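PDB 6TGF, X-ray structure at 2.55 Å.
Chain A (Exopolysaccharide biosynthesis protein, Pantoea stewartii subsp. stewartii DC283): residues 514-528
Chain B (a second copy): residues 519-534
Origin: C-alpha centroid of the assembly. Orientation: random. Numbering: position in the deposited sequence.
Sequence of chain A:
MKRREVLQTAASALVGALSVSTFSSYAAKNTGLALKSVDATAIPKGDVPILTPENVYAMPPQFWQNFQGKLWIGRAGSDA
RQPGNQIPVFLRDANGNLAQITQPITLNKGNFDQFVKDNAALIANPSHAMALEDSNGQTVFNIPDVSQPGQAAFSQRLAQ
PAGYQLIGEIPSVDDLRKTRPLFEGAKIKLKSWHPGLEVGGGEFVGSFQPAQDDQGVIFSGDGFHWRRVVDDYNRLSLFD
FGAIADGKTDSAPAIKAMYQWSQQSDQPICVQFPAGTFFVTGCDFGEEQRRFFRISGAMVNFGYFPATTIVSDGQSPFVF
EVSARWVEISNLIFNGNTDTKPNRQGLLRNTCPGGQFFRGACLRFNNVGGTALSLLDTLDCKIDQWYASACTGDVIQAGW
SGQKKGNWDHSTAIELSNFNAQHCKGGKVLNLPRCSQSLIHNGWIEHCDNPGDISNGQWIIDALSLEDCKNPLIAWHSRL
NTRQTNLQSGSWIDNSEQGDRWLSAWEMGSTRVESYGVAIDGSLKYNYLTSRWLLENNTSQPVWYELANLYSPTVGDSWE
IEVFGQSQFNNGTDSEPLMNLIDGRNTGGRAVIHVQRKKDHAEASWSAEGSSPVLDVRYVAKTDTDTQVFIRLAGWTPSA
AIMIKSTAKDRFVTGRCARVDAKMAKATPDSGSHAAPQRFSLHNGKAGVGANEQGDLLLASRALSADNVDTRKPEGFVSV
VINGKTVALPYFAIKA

Chain A, residues 514-528: ESYGVAIDGSLKYNY
Chain B (519-534) AIDGSLKYNYLTSRWL

Two copies of one chain lie side by side as parallel strands: 517-520 of chain A runs 5° from 523-526 of chain B, the axes approaching to 4.7 Å. Gly517(A) pairs with Ser523(B), CA to CA 4.4 Å. Both chains turn a corner at 521, 522 and 527, and pairing resumes with Leu524(A) beside Leu529(B), CA to CA 5.0 Å.

Backbone hydrogen bonds set this register. Ser523(B) N donates to Tyr516(A) O (3.3 Å), Val518(A) N to Ser523(B) O (2.9 Å), Lys525(B) N to Val518(A) O (3.2 Å) and Ile520(A) N to Lys525(B) O (2.9 Å). At the corner Asn527(B) N reaches Gly522(A) O (3.1 Å) and, weakly, Ile520(A) O (3.3 Å). Beyond it, Leu524(A) N donates to Tyr528(B) O (3.2 Å) and Thr530(B) N to Leu524(A) O (2.9 Å, nearly straight at 174°).

Glycine suits two tight places. Gly517(A), closing a type I turn from Glu514(A), has phi/psi 158/175, where a CB would jam against the preceding carbonyl and lie 2.4 Å from Ser523(B) OG. At Gly522(B), 172/-166, a CB would fall 2.1 Å from Tyr516(A) O.

Apolar side chains of Val518(A), Ile520(A), Leu524(A), Leu524(B), Tyr526(B) and Leu529(B) share one face, and Ile520(B) and Tyr526(A) pack against them. Val518(A) (t) brings CG2 to 3.5 Å from Ile520(B) CD1; Ile520(A) (m, t) sets CD1 4.0 Å from Leu524(B) CD1. Both Leu524 residues are t, p, their CD2 atoms 3.8 Å apart, and Leu524(A) CD2 also lies 3.4 Å from Tyr526(B) CD2. Tyr526(A) (p) places CE2 3.7 Å from Leu529(B) CD1. Branched aliphatic groups can pack closely here without needing polar partners.

On the other face, Tyr528(B) (p, chi2 -83°) offers its ring face to Ser523(A) CA, 4.3 Å from the centroid, a CH-pi contact, 13° off the ring normal; Ser523(A) CB also lies 3.7 Å from Tyr528(B) CZ. One water donates to Tyr516(A) O (2.9 Å) and Ser523(B) OG (2.8 Å), bridging the copies.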

# COMPACT_ATOMS: atom_id res chain seq x y z
N GLU A 514 -17.56 -11.04 1.61
CA GLU A 514 -17.67 -10.65 3.04
C GLU A 514 -17.38 -11.87 3.92
O GLU A 514 -17.54 -13.01 3.44
CB GLU A 514 -19.05 -10.07 3.34
CG GLU A 514 -19.38 -8.81 2.55
CD GLU A 514 -18.54 -7.60 2.90
OE1 GLU A 514 -18.23 -7.42 4.10
OE2 GLU A 514 -18.20 -6.82 1.98
N SER A 515 -16.97 -11.62 5.17
CA SER A 515 -16.75 -12.64 6.23
C SER A 515 -18.01 -13.50 6.39
O SER A 515 -17.87 -14.73 6.59
CB SER A 515 -16.38 -11.98 7.53
OG SER A 515 -17.43 -11.14 7.99
N TYR A 516 -19.19 -12.89 6.28
CA TYR A 516 -20.51 -13.51 6.56
C TYR A 516 -21.11 -14.15 5.30
O TYR A 516 -22.18 -14.78 5.43
CB TYR A 516 -21.48 -12.50 7.18
CG TYR A 516 -21.60 -11.18 6.46
CD1 TYR A 516 -22.36 -11.06 5.30
CD2 TYR A 516 -20.99 -10.04 6.94
CE1 TYR A 516 -22.49 -9.85 4.64
CE2 TYR A 516 -21.10 -8.82 6.29
CZ TYR A 516 -21.86 -8.72 5.14
OH TYR A 516 -21.98 -7.52 4.50
N GLY A 517 -20.47 -14.01 4.14
CA GLY A 517 -20.90 -14.69 2.90
C GLY A 517 -20.41 -14.02 1.63
O GLY A 517 -19.81 -12.93 1.72
N VAL A 518 -20.67 -14.65 0.48
CA VAL A 518 -20.29 -14.15 -0.87
C VAL A 518 -21.57 -13.93 -1.69
O VAL A 518 -22.48 -14.77 -1.60
CB VAL A 518 -19.33 -15.12 -1.58
CG1 VAL A 518 -18.96 -14.64 -2.98
CG2 VAL A 518 -18.07 -15.37 -0.76
N ALA A 519 -21.61 -12.83 -2.45
CA ALA A 519 -22.68 -12.50 -3.42
C ALA A 519 -22.04 -12.25 -4.79
O ALA A 519 -21.29 -11.26 -4.92
CB ALA A 519 -23.46 -11.30 -2.94
N ILE A 520 -22.31 -13.13 -5.76
CA ILE A 520 -21.75 -13.07 -7.14
C ILE A 520 -22.88 -12.70 -8.10
O ILE A 520 -23.77 -13.54 -8.32
CB ILE A 520 -21.08 -14.42 -7.51
CG1 ILE A 520 -20.08 -14.87 -6.44
CG2 ILE A 520 -20.44 -14.35 -8.89
CD1 ILE A 520 -19.71 -16.33 -6.51
N ASP A 521 -22.86 -11.47 -8.63
CA ASP A 521 -23.79 -11.01 -9.70
C ASP A 521 -23.21 -11.47 -11.05
O ASP A 521 -23.05 -10.62 -11.95
CB ASP A 521 -24.00 -9.50 -9.65
CG ASP A 521 -24.38 -8.97 -8.28
OD1 ASP A 521 -24.68 -9.79 -7.39
OD2 ASP A 521 -24.37 -7.73 -8.12
N GLY A 522 -22.90 -12.76 -11.16
CA GLY A 522 -22.19 -13.36 -12.31
C GLY A 522 -22.11 -14.87 -12.20
O GLY A 522 -22.86 -15.44 -11.37
N SER A 523 -21.24 -15.49 -12.99
CA SER A 523 -21.07 -16.96 -13.07
C SER A 523 -20.25 -17.47 -11.88
O SER A 523 -19.41 -16.71 -11.36
CB SER A 523 -20.42 -17.36 -14.38
OG SER A 523 -19.17 -16.71 -14.53
N LEU A 524 -20.51 -18.71 -11.46
CA LEU A 524 -19.64 -19.50 -10.56
C LEU A 524 -19.25 -20.80 -11.27
O LEU A 524 -20.10 -21.33 -12.02
CB LEU A 524 -20.37 -19.78 -9.24
CG LEU A 524 -19.63 -20.67 -8.24
CD1 LEU A 524 -18.31 -20.04 -7.81
CD2 LEU A 524 -20.50 -20.96 -7.03
N LYS A 525 -18.02 -21.26 -11.08
CA LYS A 525 -17.53 -22.59 -11.53
C LYS A 525 -16.46 -23.07 -10.55
O LYS A 525 -15.69 -22.22 -10.04
CB LYS A 525 -17.00 -22.51 -12.97
CG LYS A 525 -15.73 -21.69 -13.15
CD LYS A 525 -15.20 -21.70 -14.57
CE LYS A 525 -15.72 -20.56 -15.42
NZ LYS A 525 -14.82 -20.28 -16.57
N TYR A 526 -16.41 -24.38 -10.28
CA TYR A 526 -15.42 -25.02 -9.39
C TYR A 526 -15.10 -26.43 -9.89
O TYR A 526 -15.90 -26.99 -10.67
CB TYR A 526 -15.93 -25.02 -7.94
CG TYR A 526 -17.36 -25.45 -7.78
CD1 TYR A 526 -17.74 -26.77 -7.98
CD2 TYR A 526 -18.35 -24.54 -7.44
CE1 TYR A 526 -19.05 -27.18 -7.83
CE2 TYR A 526 -19.67 -24.94 -7.29
CZ TYR A 526 -20.02 -26.26 -7.49
OH TYR A 526 -21.32 -26.66 -7.35
N ASN A 527 -13.97 -26.98 -9.44
CA ASN A 527 -13.56 -28.39 -9.69
C ASN A 527 -14.64 -29.31 -9.09
O ASN A 527 -15.17 -30.14 -9.84
CB ASN A 527 -12.19 -28.72 -9.10
CG ASN A 527 -11.04 -28.21 -9.95
OD1 ASN A 527 -11.18 -27.24 -10.68
ND2 ASN A 527 -9.89 -28.86 -9.84
N TYR A 528 -14.94 -29.13 -7.80
CA TYR A 528 -15.96 -29.92 -7.05
C TYR A 528 -16.51 -29.12 -5.87
O TYR A 528 -15.80 -28.25 -5.33
CB TYR A 528 -15.38 -31.25 -6.58
CG TYR A 528 -14.15 -31.16 -5.72
CD1 TYR A 528 -12.88 -31.10 -6.29
CD2 TYR A 528 -14.23 -31.17 -4.34
CE1 TYR A 528 -11.74 -31.04 -5.50
CE2 TYR A 528 -13.10 -31.10 -3.54
CZ TYR A 528 -11.85 -31.04 -4.13
OH TYR A 528 -10.73 -30.97 -3.35
N ALA B 519 -13.53 -21.36 1.06
CA ALA B 519 -14.28 -21.81 2.26
C ALA B 519 -15.11 -20.64 2.80
O ALA B 519 -14.49 -19.67 3.29
CB ALA B 519 -13.34 -22.36 3.29
N ILE B 520 -16.44 -20.73 2.71
CA ILE B 520 -17.40 -19.69 3.17
C ILE B 520 -18.14 -20.23 4.40
O ILE B 520 -18.97 -21.14 4.24
CB ILE B 520 -18.38 -19.30 2.04
CG1 ILE B 520 -17.64 -19.02 0.73
CG2 ILE B 520 -19.24 -18.12 2.47
CD1 ILE B 520 -18.55 -18.86 -0.47
N ASP B 521 -17.86 -19.67 5.58
CA ASP B 521 -18.63 -19.93 6.83
C ASP B 521 -19.81 -18.96 6.85
O ASP B 521 -19.90 -18.13 7.77
CB ASP B 521 -17.75 -19.79 8.08
CG ASP B 521 -16.40 -20.48 7.98
OD1 ASP B 521 -16.25 -21.35 7.09
OD2 ASP B 521 -15.51 -20.13 8.78
N GLY B 522 -20.69 -19.06 5.85
CA GLY B 522 -21.81 -18.13 5.63
C GLY B 522 -22.52 -18.39 4.31
O GLY B 522 -22.28 -19.46 3.72
N SER B 523 -23.35 -17.44 3.87
CA SER B 523 -24.24 -17.56 2.69
C SER B 523 -23.42 -17.52 1.40
O SER B 523 -22.36 -16.87 1.39
CB SER B 523 -25.28 -16.47 2.69
OG SER B 523 -24.72 -15.23 2.31
N LEU B 524 -23.89 -18.21 0.36
CA LEU B 524 -23.44 -18.04 -1.05
C LEU B 524 -24.67 -17.79 -1.92
O LEU B 524 -25.72 -18.42 -1.67
CB LEU B 524 -22.66 -19.27 -1.51
CG LEU B 524 -22.28 -19.29 -2.99
CD1 LEU B 524 -21.32 -18.15 -3.32
CD2 LEU B 524 -21.67 -20.62 -3.39
N LYS B 525 -24.54 -16.90 -2.90
CA LYS B 525 -25.55 -16.67 -3.98
C LYS B 525 -24.80 -16.29 -5.26
O LYS B 525 -23.75 -15.63 -5.15
CB LYS B 525 -26.55 -15.59 -3.57
CG LYS B 525 -25.96 -14.19 -3.43
CD LYS B 525 -26.97 -13.15 -3.00
CE LYS B 525 -27.25 -13.18 -1.52
NZ LYS B 525 -27.68 -11.85 -1.02
N TYR B 526 -25.33 -16.70 -6.42
CA TYR B 526 -24.77 -16.38 -7.76
C TYR B 526 -25.90 -16.31 -8.78
O TYR B 526 -27.00 -16.82 -8.50
CB TYR B 526 -23.71 -17.42 -8.15
CG TYR B 526 -24.15 -18.86 -8.01
CD1 TYR B 526 -25.03 -19.42 -8.91
CD2 TYR B 526 -23.67 -19.65 -6.98
CE1 TYR B 526 -25.44 -20.74 -8.79
CE2 TYR B 526 -24.07 -20.97 -6.84
CZ TYR B 526 -24.96 -21.52 -7.75
OH TYR B 526 -25.35 -22.82 -7.63
N ASN B 527 -25.64 -15.68 -9.94
CA ASN B 527 -26.60 -15.57 -11.06
C ASN B 527 -26.89 -16.96 -11.63
O ASN B 527 -28.07 -17.31 -11.77
CB ASN B 527 -26.10 -14.63 -12.17
CG ASN B 527 -26.40 -13.17 -11.90
OD1 ASN B 527 -26.42 -12.74 -10.75
ND2 ASN B 527 -26.62 -12.41 -12.95
N TYR B 528 -25.83 -17.73 -11.93
CA TYR B 528 -25.94 -19.12 -12.45
C TYR B 528 -24.63 -19.88 -12.21
O TYR B 528 -23.55 -19.26 -12.22
CB TYR B 528 -26.29 -19.11 -13.94
CG TYR B 528 -25.28 -18.44 -14.83
CD1 TYR B 528 -25.28 -17.06 -15.00
CD2 TYR B 528 -24.33 -19.17 -15.53
CE1 TYR B 528 -24.36 -16.43 -15.82
CE2 TYR B 528 -23.41 -18.56 -16.36
CZ TYR B 528 -23.43 -17.18 -16.51
OH TYR B 528 -22.52 -16.56 -17.33
N LEU B 529 -24.75 -21.20 -12.00
CA LEU B 529 -23.62 -22.15 -11.93
C LEU B 529 -23.29 -22.62 -13.35
O LEU B 529 -24.24 -22.96 -14.09
CB LEU B 529 -23.99 -23.33 -11.03
CG LEU B 529 -22.94 -24.43 -10.89
CD1 LEU B 529 -21.67 -23.90 -10.25
CD2 LEU B 529 -23.48 -25.61 -10.09
N THR B 530 -22.01 -22.63 -13.71
CA THR B 530 -21.49 -23.19 -14.99
C THR B 530 -20.31 -24.11 -14.66
O THR B 530 -20.10 -24.39 -13.46
CB THR B 530 -21.15 -22.06 -15.98
OG1 THR B 530 -20.83 -22.65 -17.24
CG2 THR B 530 -20.00 -21.19 -15.51
N SER B 531 -19.59 -24.57 -15.68
CA SER B 531 -18.45 -25.52 -15.55
C SER B 531 -17.20 -24.94 -16.19
O SER B 531 -17.31 -24.27 -17.24
CB SER B 531 -18.79 -26.86 -16.13
OG SER B 531 -17.68 -27.74 -16.05
N ARG B 532 -16.05 -25.21 -15.57
CA ARG B 532 -14.69 -25.02 -16.14
C ARG B 532 -14.58 -25.81 -17.45
O ARG B 532 -13.76 -25.42 -18.31
CB ARG B 532 -13.67 -25.50 -15.10
CG ARG B 532 -12.22 -25.10 -15.36
CD ARG B 532 -11.41 -25.26 -14.09
NE ARG B 532 -10.11 -25.87 -14.31
CZ ARG B 532 -9.00 -25.22 -14.65
NH1 ARG B 532 -9.02 -23.91 -14.84
NH2 ARG B 532 -7.87 -25.88 -14.82
N TRP B 533 -15.39 -26.86 -17.60
CA TRP B 533 -15.33 -27.86 -18.70
C TRP B 533 -16.69 -27.98 -19.39
O TRP B 533 -17.62 -28.53 -18.77
CB TRP B 533 -14.86 -29.20 -18.13
CG TRP B 533 -13.65 -29.07 -17.26
CD1 TRP B 533 -12.39 -28.71 -17.65
CD2 TRP B 533 -13.58 -29.29 -15.84
NE1 TRP B 533 -11.54 -28.70 -16.58
CE2 TRP B 533 -12.24 -29.05 -15.45
CE3 TRP B 533 -14.50 -29.67 -14.86
CZ2 TRP B 533 -11.81 -29.17 -14.13
CZ3 TRP B 533 -14.08 -29.79 -13.55
CH2 TRP B 533 -12.75 -29.54 -13.20
N LEU B 534 -16.79 -27.49 -20.63
CA LEU B 534 -17.98 -27.64 -21.52
C LEU B 534 -17.60 -28.53 -22.71
O LEU B 534 -16.76 -28.09 -23.52
CB LEU B 534 -18.45 -26.26 -21.98
CG LEU B 534 -18.75 -25.25 -20.87
CD1 LEU B 534 -19.05 -23.88 -21.45
CD2 LEU B 534 -19.91 -25.72 -20.00
O HOH W 1 -24.87 -13.87 4.77